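Local coordinates for protein enoyl-CoA hydratase (Mycolicibacterium smegmatis, PDB 7MCM) that probably catalyses the reversible hydration of (2E)-enoyl-CoA to (3S)-3-hydroxyacyl-CoA, a step in fatty acid oxidation, at residues T181-W185 and G186-E190; E190-D194 and D195-P199; W156-P159 and R160-W164; P24-A27 and N28-T31; R166-E169 and M170-G174. All coordinates share one frame; numbering follows the deposited sequence.

Contact 1: residues T181-W185 and G186-E190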
loop_
_atom_site.group_PDB
_atom_site.type_symbol
_atom_site.label_atom_id
_atom_site.label_comp_id
_atom_site.label_asym_id
_atom_site.label_seq_id
_atom_site.Cartn_x
_atom_site.Cartn_y
_atom_site.Cartn_z
ATOM N N THR B 181 18.972 -25.873 12.178
ATOM C CA THR B 181 17.700 -25.207 12.444
ATOM C C THR B 181 17.394 -24.185 11.361
ATOM O O THR B 181 16.254 -24.087 10.887
ATOM C CB THR B 181 17.727 -24.542 13.819
ATOM O OG1 THR B 181 18.126 -25.507 14.804
ATOM C CG2 THR B 181 16.350 -24.010 14.171
ATOM N N ALA B 182 18.410 -23.418 10.955
ATOM C CA ALA B 182 18.252 -22.457 9.867
ATOM C C ALA B 182 17.754 -23.140 8.600
ATOM O O ALA B 182 16.876 -22.612 7.912
ATOM C CB ALA B 182 19.580 -21.745 9.599
ATOM N N LEU B 183 18.313 -24.308 8.273
ATOM C CA LEU B 183 17.842 -25.063 7.116
ATOM C C LEU B 183 16.385 -25.459 7.294
ATOM O O LEU B 183 15.558 -25.241 6.404
ATOM C CB LEU B 183 18.710 -26.308 6.907
ATOM C CG LEU B 183 18.399 -27.180 5.679
ATOM C CD1 LEU B 183 18.724 -26.425 4.402
ATOM C CD2 LEU B 183 19.171 -28.488 5.719
ATOM N N SER B 184 16.055 -26.017 8.465
ATOM C CA SER B 184 14.696 -26.457 8.757
ATOM C C SER B 184 13.687 -25.321 8.621
ATOM O O SER B 184 12.545 -25.543 8.207
ATOM C CB SER B 184 14.649 -27.054 10.164
ATOM O OG SER B 184 13.322 -27.338 10.543
ATOM N N TRP B 185 14.078 -24.104 8.984
ATOM C CA TRP B 185 13.175 -22.962 8.921
ATOM C C TRP B 185 13.157 -22.285 7.558
ATOM O O TRP B 185 12.309 -21.415 7.327
ATOM C CB TRP B 185 13.546 -21.917 9.982
ATOM C CG TRP B 185 13.394 -22.375 11.401
ATOM C CD1 TRP B 185 12.906 -23.580 11.840
ATOM C CD2 TRP B 185 13.725 -21.620 12.582
ATOM N NE1 TRP B 185 12.910 -23.616 13.220
ATOM C CE2 TRP B 185 13.412 -22.427 13.697
ATOM C CE3 TRP B 185 14.255 -20.335 12.801
ATOM C CZ2 TRP B 185 13.618 -21.995 15.012
ATOM C CZ3 TRP B 185 14.455 -19.907 14.105
ATOM C CH2 TRP B 185 14.147 -20.738 15.196
ATOM N N GLY B 186 14.020 -22.688 6.634
ATOM C CA GLY B 186 14.089 -21.983 5.371
ATOM C C GLY B 186 14.912 -20.717 5.416
ATOM O O GLY B 186 14.884 -19.939 4.454
ATOM N N LEU B 187 15.618 -20.463 6.518
ATOM C CA LEU B 187 16.531 -19.325 6.551
ATOM C C LEU B 187 17.648 -19.496 5.522
ATOM O O LEU B 187 18.080 -18.517 4.903
ATOM C CB LEU B 187 17.091 -19.156 7.961
ATOM C CG LEU B 187 17.994 -17.968 8.311
ATOM C CD1 LEU B 187 17.436 -16.673 7.735
ATOM C CD2 LEU B 187 18.129 -17.853 9.829
ATOM N N VAL B 188 18.098 -20.737 5.297
ATOM C CA VAL B 188 19.049 -21.074 4.245
ATOM C C VAL B 188 18.479 -22.223 3.416
ATOM O O VAL B 188 17.629 -22.994 3.873
ATOM C CB VAL B 188 20.440 -21.467 4.793
ATOM C CG1 VAL B 188 21.005 -20.381 5.693
ATOM C CG2 VAL B 188 20.367 -22.805 5.525
ATOM N N ASN B 189 18.965 -22.326 2.175
ATOM C CA ASN B 189 18.501 -23.334 1.225
ATOM C C ASN B 189 19.301 -24.625 1.290
ATOM O O ASN B 189 18.791 -25.677 0.895
ATOM C CB ASN B 189 18.576 -22.793 -0.205
ATOM C CG ASN B 189 17.512 -21.752 -0.502
ATOM O OD1 ASN B 189 16.736 -21.372 0.372
ATOM N ND2 ASN B 189 17.479 -21.277 -1.753
ATOM N N GLU B 190 20.554 -24.571 1.730
ATOM C CA GLU B 190 21.325 -25.792 1.892
ATOM C C GLU B 190 22.448 -25.542 2.888
ATOM O O GLU B 190 22.889 -24.408 3.104
ATOM C CB GLU B 190 21.874 -26.323 0.554
ATOM C CG GLU B 190 22.656 -25.334 -0.267
ATOM C CD GLU B 190 23.091 -25.876 -1.635
ATOM O OE1 GLU B 190 23.261 -27.109 -1.772
ATOM O OE2 GLU B 190 23.273 -25.064 -2.572
HETATM O O HOH W 1 15.375 -24.708 3.366
#
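Trp-185, whose CB rests 3.5 Å from the N of Gly-186, has the CG2 methyl of Thr-181 over one face of its indole, toward the rim of the ring. The far end of the indole leads away from the turn to pack on Arg-166, Glu-169 and Met-170 of helix 164-173. The turn itself is a Schellman motif that closes helix 179-185 and sends the chain toward strand 191-192, an edge strand of the main sheet in this crotonase-type fold. Gly-186 has a positive phi of 81°, a conformation glycine adopts readily. Its own N donates to Leu-183 O at 3.0 Å, approaching from well above the carbonyl plane. Farther back in the last turn, Ala-182 O takes the N of Leu-187 at 2.9 Å and the N of Val-188 at 3.4 Å, both weak bonds, the first because it is strongly bent. Next to these bonds the CB atoms of Ala-182 and Leu-187 meet at 3.9 Å, and Phe-139 packs against both residues. Val-188 sets its CG2 branch against the backbone and CB of Leu-183. The CG of Leu-183 stands opposite its own N (chi1 -177°), which carries CD1 out along the departing chain to the carbonyls of Val-188 and Asn-189 and the CA of Glu-190. One water stitches the exit from the helix to the extended chain, donating to Leu-183 O at 3.1 Å and to Val-188 O at 2.9 Å.

Contact 2: residues E190-D194 and D195-P199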
loop_
_atom_site.group_PDB
_atom_site.type_symbol
_atom_site.label_atom_id
_atom_site.label_comp_id
_atom_site.label_asym_id
_atom_site.label_seq_id
_atom_site.Cartn_x
_atom_site.Cartn_y
_atom_site.Cartn_z
ATOM N N GLU B 190 20.554 -24.571 1.730
ATOM C CA GLU B 190 21.325 -25.792 1.892
ATOM C C GLU B 190 22.448 -25.542 2.888
ATOM O O GLU B 190 22.889 -24.408 3.104
ATOM C CB GLU B 190 21.874 -26.323 0.554
ATOM C CG GLU B 190 22.656 -25.334 -0.267
ATOM C CD GLU B 190 23.091 -25.876 -1.635
ATOM O OE1 GLU B 190 23.261 -27.109 -1.772
ATOM O OE2 GLU B 190 23.273 -25.064 -2.572
ATOM N N VAL B 191 22.861 -26.625 3.541
ATOM C CA VAL B 191 23.937 -26.604 4.522
ATOM C C VAL B 191 25.035 -27.513 4.003
ATOM O O VAL B 191 24.775 -28.671 3.658
ATOM C CB VAL B 191 23.455 -27.057 5.915
ATOM C CG1 VAL B 191 24.633 -27.200 6.875
ATOM C CG2 VAL B 191 22.424 -26.084 6.458
ATOM N N LEU B 192 26.253 -26.984 3.924
ATOM C CA LEU B 192 27.384 -27.705 3.369
ATOM C C LEU B 192 28.490 -27.795 4.407
ATOM O O LEU B 192 28.567 -26.979 5.332
ATOM C CB LEU B 192 27.881 -27.009 2.097
ATOM C CG LEU B 192 26.635 -26.913 1.207
ATOM C CD1 LEU B 192 26.271 -25.489 0.841
ATOM C CD2 LEU B 192 26.741 -27.809 0.011
ATOM N N SER B 193 29.349 -28.800 4.252
ATOM C CA SER B 193 30.556 -28.827 5.058
ATOM C C SER B 193 31.367 -27.564 4.788
ATOM O O SER B 193 31.234 -26.925 3.740
ATOM C CB SER B 193 31.392 -30.073 4.759
ATOM O OG SER B 193 32.064 -29.947 3.517
ATOM N N ASP B 194 32.209 -27.199 5.756
ATOM C CA ASP B 194 32.968 -25.959 5.637
ATOM C C ASP B 194 33.763 -25.908 4.329
ATOM O O ASP B 194 33.827 -24.862 3.671
ATOM C CB ASP B 194 33.876 -25.811 6.863
ATOM C CG ASP B 194 33.081 -25.528 8.156
ATOM O OD1 ASP B 194 31.843 -25.700 8.162
ATOM O OD2 ASP B 194 33.689 -25.148 9.170
ATOM N N ASP B 195 34.299 -27.053 3.893
ATOM C CA ASP B 195 35.072 -27.138 2.657
ATOM C C ASP B 195 34.218 -27.076 1.396
ATOM O O ASP B 195 34.745 -26.736 0.329
ATOM C CB ASP B 195 35.877 -28.440 2.614
ATOM C CG ASP B 195 36.887 -28.538 3.728
ATOM O OD1 ASP B 195 37.229 -27.483 4.308
ATOM O OD2 ASP B 195 37.343 -29.669 4.020
ATOM N N GLU B 196 32.937 -27.446 1.474
ATOM C CA GLU B 196 32.055 -27.487 0.310
ATOM C C GLU B 196 31.228 -26.224 0.118
ATOM O O GLU B 196 30.490 -26.139 -0.865
ATOM C CB GLU B 196 31.105 -28.688 0.398
ATOM C CG GLU B 196 31.723 -30.008 0.007
ATOM C CD GLU B 196 32.290 -29.979 -1.403
ATOM O OE1 GLU B 196 31.545 -29.618 -2.349
ATOM O OE2 GLU B 196 33.483 -30.314 -1.565
ATOM N N LEU B 197 31.323 -25.246 1.023
ATOM C CA LEU B 197 30.437 -24.085 0.957
ATOM C C LEU B 197 30.675 -23.262 -0.307
ATOM O O LEU B 197 29.744 -22.996 -1.074
ATOM C CB LEU B 197 30.623 -23.215 2.196
ATOM C CG LEU B 197 29.880 -21.887 2.102
ATOM C CD1 LEU B 197 28.361 -22.089 2.061
ATOM C CD2 LEU B 197 30.286 -20.979 3.247
ATOM N N LEU B 198 31.914 -22.817 -0.525
ATOM C CA LEU B 198 32.202 -21.970 -1.679
ATOM C C LEU B 198 32.047 -22.734 -2.998
ATOM O O LEU B 198 31.493 -22.169 -3.945
ATOM C CB LEU B 198 33.600 -21.351 -1.558
ATOM C CG LEU B 198 33.637 -20.158 -0.594
ATOM C CD1 LEU B 198 35.062 -19.670 -0.408
ATOM C CD2 LEU B 198 32.759 -19.033 -1.091
ATOM N N PRO B 199 32.518 -23.993 -3.126
ATOM C CA PRO B 199 32.131 -24.779 -4.311
ATOM C C PRO B 199 30.630 -24.837 -4.550
ATOM O O PRO B 199 30.187 -24.738 -5.701
ATOM C CB PRO B 199 32.711 -26.163 -4.004
ATOM C CG PRO B 199 33.930 -25.869 -3.232
ATOM C CD PRO B 199 33.579 -24.681 -2.361
HETATM O O HOH W 2 34.228 -23.409 1.063
#
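From Leu-192 to Leu-197 the backbone reverses within a few residues, bringing the CA atoms of this pair to 5.3 Å, and Ser-193 O accepts the N of Glu-196 at 2.9 Å from well above the carbonyl plane. The same N-H has a second, weak acceptor in Ser-193 OG at 3.3 Å. The hydroxyl lies over the turn because chi1 of 75° sets it between the N and the carbonyl carbon of its own residue; there it also meets the CB and CG of Glu-196, both 3.5 Å away. This is the connection from strand 191-192, at the edge of the six-stranded sheet, into helix 197-209. On its inner side the side chains of Leu-192 and Leu-197 cross at about a right angle, CD1 to CD1 at 4.2 Å, and both lie against Ile-132 of the adjoining strand. The CB of Leu-192 also reaches the CB of Glu-196. Asp-194 OD2 is hydrogen-bonded to Ser-136 OG. The carbonyl of the same residue is served by a water that donates to Asp-194 O at 3.0 Å and accepts from Leu-198 N at 2.9 Å, linking the two residues through one solvent molecule.

Contact 3: residues W156-P159 and R160-W164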
loop_
_atom_site.group_PDB
_atom_site.type_symbol
_atom_site.label_atom_id
_atom_site.label_comp_id
_atom_site.label_asym_id
_atom_site.label_seq_id
_atom_site.Cartn_x
_atom_site.Cartn_y
_atom_site.Cartn_z
ATOM N N TRP B 156 12.273 -6.068 8.705
ATOM C CA TRP B 156 11.492 -6.155 7.470
ATOM C C TRP B 156 11.847 -7.409 6.676
ATOM O O TRP B 156 10.953 -8.102 6.170
ATOM C CB TRP B 156 11.702 -4.889 6.637
ATOM C CG TRP B 156 10.740 -4.706 5.484
ATOM C CD1 TRP B 156 9.524 -4.088 5.510
ATOM C CD2 TRP B 156 10.953 -5.112 4.126
ATOM N NE1 TRP B 156 8.956 -4.101 4.258
ATOM C CE2 TRP B 156 9.813 -4.726 3.388
ATOM C CE3 TRP B 156 11.986 -5.775 3.468
ATOM C CZ2 TRP B 156 9.688 -4.970 2.012
ATOM C CZ3 TRP B 156 11.860 -6.023 2.096
ATOM C CH2 TRP B 156 10.719 -5.625 1.390
ATOM N N PHE B 157 13.137 -7.753 6.611
ATOM C CA PHE B 157 13.592 -8.868 5.787
ATOM C C PHE B 157 13.418 -10.221 6.475
ATOM O O PHE B 157 13.119 -11.217 5.812
ATOM C CB PHE B 157 15.061 -8.663 5.412
ATOM C CG PHE B 157 15.292 -7.507 4.486
ATOM C CD1 PHE B 157 15.149 -7.666 3.116
ATOM C CD2 PHE B 157 15.658 -6.271 4.972
ATOM C CE1 PHE B 157 15.358 -6.605 2.254
ATOM C CE2 PHE B 157 15.870 -5.207 4.106
ATOM C CZ PHE B 157 15.717 -5.382 2.754
ATOM N N LEU B 158 13.593 -10.293 7.794
ATOM C CA LEU B 158 13.607 -11.598 8.445
ATOM C C LEU B 158 12.275 -12.336 8.324
ATOM O O LEU B 158 12.295 -13.544 8.026
ATOM C CB LEU B 158 14.042 -11.449 9.917
ATOM C CG LEU B 158 14.276 -12.764 10.673
ATOM C CD1 LEU B 158 15.335 -13.644 9.982
ATOM C CD2 LEU B 158 14.709 -12.488 12.124
ATOM N N PRO B 159 11.110 -11.708 8.515
ATOM C CA PRO B 159 9.863 -12.470 8.343
ATOM C C PRO B 159 9.694 -12.980 6.935
ATOM O O PRO B 159 9.073 -14.031 6.725
ATOM C CB PRO B 159 8.764 -11.456 8.700
ATOM C CG PRO B 159 9.437 -10.402 9.446
ATOM C CD PRO B 159 10.837 -10.323 8.920
ATOM N N ARG B 160 10.229 -12.265 5.948
ATOM C CA ARG B 160 10.108 -12.737 4.579
ATOM C C ARG B 160 11.048 -13.895 4.281
ATOM O O ARG B 160 10.880 -14.550 3.252
ATOM C CB ARG B 160 10.320 -11.562 3.627
ATOM C CG ARG B 160 9.163 -10.568 3.745
ATOM C CD ARG B 160 9.575 -9.127 3.521
ATOM N NE ARG B 160 8.403 -8.263 3.413
ATOM C CZ ARG B 160 7.857 -7.594 4.422
ATOM N NH1 ARG B 160 8.385 -7.611 5.637
ATOM N NH2 ARG B 160 6.746 -6.899 4.207
ATOM N N ALA B 161 11.993 -14.191 5.175
ATOM C CA ALA B 161 12.852 -15.358 5.049
ATOM C C ALA B 161 12.337 -16.556 5.829
ATOM O O ALA B 161 12.475 -17.692 5.367
ATOM C CB ALA B 161 14.279 -15.036 5.520
ATOM N N VAL B 162 11.781 -16.353 7.026
ATOM C CA VAL B 162 11.436 -17.474 7.891
ATOM C C VAL B 162 9.992 -17.447 8.363
ATOM O O VAL B 162 9.598 -18.312 9.141
ATOM C CB VAL B 162 12.392 -17.574 9.098
ATOM C CG1 VAL B 162 13.826 -17.802 8.624
ATOM C CG2 VAL B 162 12.294 -16.324 10.018
ATOM N N GLY B 163 9.181 -16.504 7.903
ATOM C CA GLY B 163 7.819 -16.390 8.388
ATOM C C GLY B 163 7.762 -15.561 9.660
ATOM O O GLY B 163 8.743 -15.402 10.381
ATOM N N TRP B 164 6.576 -15.043 9.953
ATOM C CA TRP B 164 6.473 -14.049 11.017
ATOM C C TRP B 164 6.690 -14.648 12.408
ATOM O O TRP B 164 7.256 -13.981 13.279
ATOM C CB TRP B 164 5.121 -13.340 10.952
ATOM C CG TRP B 164 5.181 -11.996 11.634
ATOM C CD1 TRP B 164 5.634 -10.816 11.099
ATOM C CD2 TRP B 164 4.795 -11.702 12.977
ATOM N NE1 TRP B 164 5.541 -9.809 12.028
ATOM C CE2 TRP B 164 5.027 -10.326 13.187
ATOM C CE3 TRP B 164 4.272 -12.467 14.023
ATOM C CZ2 TRP B 164 4.757 -9.707 14.395
ATOM C CZ3 TRP B 164 4.005 -11.848 15.213
ATOM C CH2 TRP B 164 4.249 -10.482 15.391
#
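Arg-160 folds back along helix 154-162 onto Trp-156, one turn earlier, in an i to i+4 cation-pi stack on a helix of the crotonase-type fold. In one of its two modelled conformers its guanidinium lies flat on the indole, the planes only 8° apart and the CZ 3.7 Å from the centroid of the five-membered ring. The CD methylene follows over the six-membered ring as a CH-pi contact. Arg-160 NH1 also donates to Trp-156 O at 2.7 Å, in the carbonyl plane and on a lone pair, so one residue provides both the ring and the acceptor that hold the group. With the chain bent at chi2 (147°), the guanidinium comes back over the ring.

Beyond this pair, another subunit of the hexamer fixes the polar ends: Trp-156 NE1 is bonded to its Ala-229 O and Arg-160 NH2 to its Ser-226 O. Along the helix, Leu-158 CD1 meets Val-162 CG2 at 4.1 Å, and Leu-158 O accepts from Ala-161 N at 2.9 Å and Val-162 N at 3.0 Å. The helix is kinked at Pro-159, whose N has no hydrogen to give to the preceding turn. The proline CB packs 4.0 Å from Trp-164 CD1. Gly-163, with positive phi, leaves the helix, and its N donates to Pro-159 O at 2.7 Å.

Contact 4: residues P24-A27 and N28-T31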
loop_
_atom_site.group_PDB
_atom_site.type_symbol
_atom_site.label_atom_id
_atom_site.label_comp_id
_atom_site.label_asym_id
_atom_site.label_seq_id
_atom_site.Cartn_x
_atom_site.Cartn_y
_atom_site.Cartn_z
ATOM N N PRO B 24 39.438 -7.944 9.837
ATOM C CA PRO B 24 39.930 -8.935 10.802
ATOM C C PRO B 24 40.085 -8.408 12.217
ATOM O O PRO B 24 40.125 -9.218 13.145
ATOM C CB PRO B 24 41.297 -9.339 10.225
ATOM C CG PRO B 24 41.748 -8.137 9.471
ATOM C CD PRO B 24 40.483 -7.551 8.871
ATOM N N ASP B 25 40.220 -7.098 12.417
ATOM C CA ASP B 25 40.337 -6.568 13.766
ATOM C C ASP B 25 38.986 -6.376 14.450
ATOM O O ASP B 25 38.954 -5.953 15.611
ATOM C CB ASP B 25 41.144 -5.260 13.749
ATOM C CG ASP B 25 40.563 -4.213 12.802
ATOM O OD1 ASP B 25 39.916 -4.591 11.804
ATOM O OD2 ASP B 25 40.790 -3.007 13.046
ATOM N N ALA B 26 37.879 -6.700 13.771
ATOM C CA ALA B 26 36.542 -6.573 14.336
ATOM C C ALA B 26 35.622 -7.702 13.861
ATOM O O ALA B 26 34.407 -7.512 13.765
ATOM C CB ALA B 26 35.924 -5.212 14.000
ATOM N N ALA B 27 36.183 -8.880 13.580
ATOM C CA ALA B 27 35.399 -10.078 13.273
ATOM C C ALA B 27 34.392 -9.825 12.152
ATOM O O ALA B 27 33.219 -10.189 12.239
ATOM C CB ALA B 27 34.704 -10.605 14.528
ATOM N N ASN B 28 34.870 -9.157 11.099
ATOM C CA ASN B 28 34.116 -8.912 9.869
ATOM C C ASN B 28 32.866 -8.073 10.117
ATOM O O ASN B 28 31.866 -8.219 9.410
ATOM C CB ASN B 28 33.757 -10.226 9.162
ATOM C CG ASN B 28 34.970 -10.908 8.584
ATOM O OD1 ASN B 28 36.051 -10.303 8.493
ATOM N ND2 ASN B 28 34.816 -12.175 8.200
ATOM N N ALA B 29 32.920 -7.195 11.121
ATOM C CA ALA B 29 31.844 -6.240 11.336
ATOM C C ALA B 29 31.657 -5.372 10.098
ATOM O O ALA B 29 32.630 -5.007 9.424
ATOM C CB ALA B 29 32.148 -5.360 12.557
ATOM N N ILE B 30 30.401 -5.028 9.804
ATOM C CA ILE B 30 30.067 -4.249 8.617
ATOM C C ILE B 30 29.600 -2.846 8.979
ATOM O O ILE B 30 29.160 -2.099 8.105
ATOM C CB ILE B 30 29.010 -4.959 7.752
ATOM C CG1 ILE B 30 27.701 -5.152 8.543
ATOM C CG2 ILE B 30 29.552 -6.283 7.230
ATOM C CD1 ILE B 30 26.491 -5.466 7.685
ATOM N N THR B 31 29.720 -2.454 10.234
ATOM C CA THR B 31 29.205 -1.165 10.666
ATOM C C THR B 31 30.234 -0.044 10.571
ATOM O O THR B 31 29.888 1.114 10.829
ATOM C CB THR B 31 28.677 -1.270 12.096
ATOM O OG1 THR B 31 29.714 -1.760 12.946
ATOM C CG2 THR B 31 27.498 -2.237 12.143
#
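Positive phi values at two successive residues, 53° at Ala-27 and 62° at Asn-28, reverse the chain and bring Ala-26 and Ala-29 together across a type I' beta turn. The turn is closed by Ala-29 N donating to Ala-26 O at 3.0 Å, with the donor standing above the carbonyl plane. Beside that bond the two methyls meet, Ala-26 CB to Ala-29 CB at 4.0 Å, while Ala-29 CB also lies 3.3 Å from Ala-26 O. The left-handed backbone has a cost at Asn-28, whose CB is pressed to 3.1 Å from Ala-27 O. At Asn-28 a chi1 of -69° sets CG beside the backbone N, and the amide bonds to residues outside the turn: OD1 accepts from the N of Val-23, just before the turn, and ND2 donates to the carbonyls of Ala-60 and Phe-63; the backbone O of Asn-28 is bonded to Ser-65 OG. Backbone bonds to Ala-66 and Gly-67 tie the turn, in the loop between strand 16-21 and helix 33-48, to the loop after strand 54-59. In the crotonase family these two loops commonly border the acyl-CoA site, and the same is likely here. With an acceptor end held by an N-H and a donor end held by two carbonyls, the bonding pattern favours one orientation of the buried Asn-28 amide over its flipped form, and its polar atoms are satisfied where water would have little access.

Contact 5: residues R166-E169 and M170-G174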
loop_
_atom_site.group_PDB
_atom_site.type_symbol
_atom_site.label_atom_id
_atom_site.label_comp_id
_atom_site.label_asym_id
_atom_site.label_seq_id
_atom_site.Cartn_x
_atom_site.Cartn_y
_atom_site.Cartn_z
ATOM N N ARG B 166 8.611 -17.341 13.371
ATOM C CA ARG B 166 10.034 -17.587 13.623
ATOM C C ARG B 166 10.814 -16.281 13.700
ATOM O O ARG B 166 11.783 -16.181 14.454
ATOM C CB ARG B 166 10.637 -18.487 12.539
ATOM C CG ARG B 166 10.147 -19.924 12.560
ATOM C CD ARG B 166 10.459 -20.622 13.892
ATOM N NE ARG B 166 10.082 -22.030 13.833
ATOM C CZ ARG B 166 10.005 -22.847 14.874
ATOM N NH1 ARG B 166 10.292 -22.439 16.099
ATOM N NH2 ARG B 166 9.625 -24.107 14.679
ATOM N N ALA B 167 10.436 -15.276 12.906
ATOM C CA ALA B 167 11.129 -13.995 13.011
ATOM C C ALA B 167 10.903 -13.366 14.382
ATOM O O ALA B 167 11.805 -12.733 14.940
ATOM C CB ALA B 167 10.664 -13.049 11.905
ATOM N N ALA B 168 9.688 -13.505 14.918
ATOM C CA ALA B 168 9.398 -13.032 16.263
ATOM C C ALA B 168 10.245 -13.780 17.284
ATOM O O ALA B 168 10.859 -13.169 18.164
ATOM C CB ALA B 168 7.901 -13.197 16.567
ATOM N N GLU B 169 10.312 -15.107 17.164
ATOM C CA GLU B 169 11.146 -15.883 18.072
ATOM C C GLU B 169 12.598 -15.415 18.024
ATOM O O GLU B 169 13.217 -15.181 19.068
ATOM C CB GLU B 169 11.052 -17.371 17.740
ATOM C CG GLU B 169 11.971 -18.217 18.602
ATOM C CD GLU B 169 11.896 -19.682 18.265
ATOM O OE1 GLU B 169 10.993 -20.066 17.499
ATOM O OE2 GLU B 169 12.733 -20.453 18.769
ATOM N N MET B 170 13.158 -15.248 16.821
ATOM C CA MET B 170 14.559 -14.837 16.735
ATOM C C MET B 170 14.760 -13.422 17.260
ATOM O O MET B 170 15.764 -13.133 17.922
ATOM C CB MET B 170 15.059 -14.914 15.286
ATOM C CG MET B 170 15.155 -16.316 14.721
ATOM S SD MET B 170 15.692 -16.354 12.999
ATOM C CE MET B 170 17.325 -15.655 13.133
ATOM N N THR B 171 13.837 -12.516 16.945
ATOM C CA THR B 171 14.032 -11.114 17.295
ATOM C C THR B 171 13.753 -10.849 18.769
ATOM O O THR B 171 14.410 -10.005 19.387
ATOM C CB THR B 171 13.130 -10.231 16.427
ATOM O OG1 THR B 171 13.300 -10.592 15.048
ATOM C CG2 THR B 171 13.503 -8.771 16.608
ATOM N N LEU B 172 12.782 -11.549 19.346
ATOM C CA LEU B 172 12.393 -11.267 20.721
ATOM C C LEU B 172 13.210 -12.038 21.741
ATOM O O LEU B 172 13.289 -11.612 22.906
ATOM C CB LEU B 172 10.901 -11.577 20.923
ATOM C CG LEU B 172 9.929 -10.827 19.994
ATOM C CD1 LEU B 172 8.497 -11.370 20.159
ATOM C CD2 LEU B 172 9.976 -9.335 20.283
ATOM N N THR B 173 13.782 -13.179 21.362
ATOM C CA THR B 173 14.717 -13.853 22.260
ATOM C C THR B 173 16.161 -13.450 21.993
ATOM O O THR B 173 16.962 -13.390 22.931
ATOM C CB THR B 173 14.590 -15.378 22.138
ATOM O OG1 THR B 173 15.124 -15.821 20.873
ATOM C CG2 THR B 173 13.119 -15.805 22.271
ATOM N N GLY B 174 16.498 -13.166 20.737
ATOM C CA GLY B 174 17.864 -12.911 20.337
ATOM C C GLY B 174 18.750 -14.129 20.301
ATOM O O GLY B 174 19.968 -13.988 20.122
#
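Two threonine hydroxyls turn back onto the carbonyls one helical turn earlier: Thr-171 OG1 donates to Ala-167 O at 2.6 Å and Thr-173 OG1 to Glu-169 O at 2.7 Å. Each of these carbonyls also keeps its regular backbone bond, from Thr-171 N at 2.9 Å and from Thr-173 N at 3.1 Å. In both cases hydroxyl and amide arrive from opposite faces of the carbonyl plane, so the oxygen is gripped by two donors and both hydroxyls are satisfied in a buried setting. At Thr-171 the hydroxyl lies anti to the carbonyl carbon (chi1 -50°) and at Thr-173 between N and the carbonyl carbon (chi1 71°), yet both come back to the i-4 carbonyl. Thr-173 OG1 also accepts from the N of Asp-175.

These bonds lie near the C-terminal end of helix 164-173, which the chain leaves at Gly-174 with a positive phi. Along the same helix an i to i+3 salt bridge joins Arg-166 NH1 to Glu-169 OE1 at 2.8 Å. It uses the syn lone pair of the carboxylate and lies practically in the guanidinium plane. The other oxygen, OE2, is bridged to Arg-207 of another subunit.

Apolar packing is lighter: Ala-168 CB touches Leu-172 CD1 at 4.1 Å, and the bent thioether of Met-170 packs with Leu-158 and Leu-187.

Contacts 3 and 5 sit on consecutive helices, 154-162 and 164-173, which pack through Leu-158 and Ala-167, and both face a further subunit. Contact 5 is buried and rich in hydroxyl-to-carbonyl bonds, whereas contact 3, partly buried like contact 1, relies on an arginine–tryptophan stack. Contact 1 lies against both: Leu-187 meets Val-162, and Trp-185 covers Arg-166 and Met-170. It continues through Glu-190 into contact 2, at the surface, and the two also touch through Leu-183 and Val-191; a water joins two carbonyls in contact 1, and a carbonyl to an N-H in contact 2. Contact 4, also at the surface, stands about 11 Å or more from the others at nearest atoms, built round one buried amide.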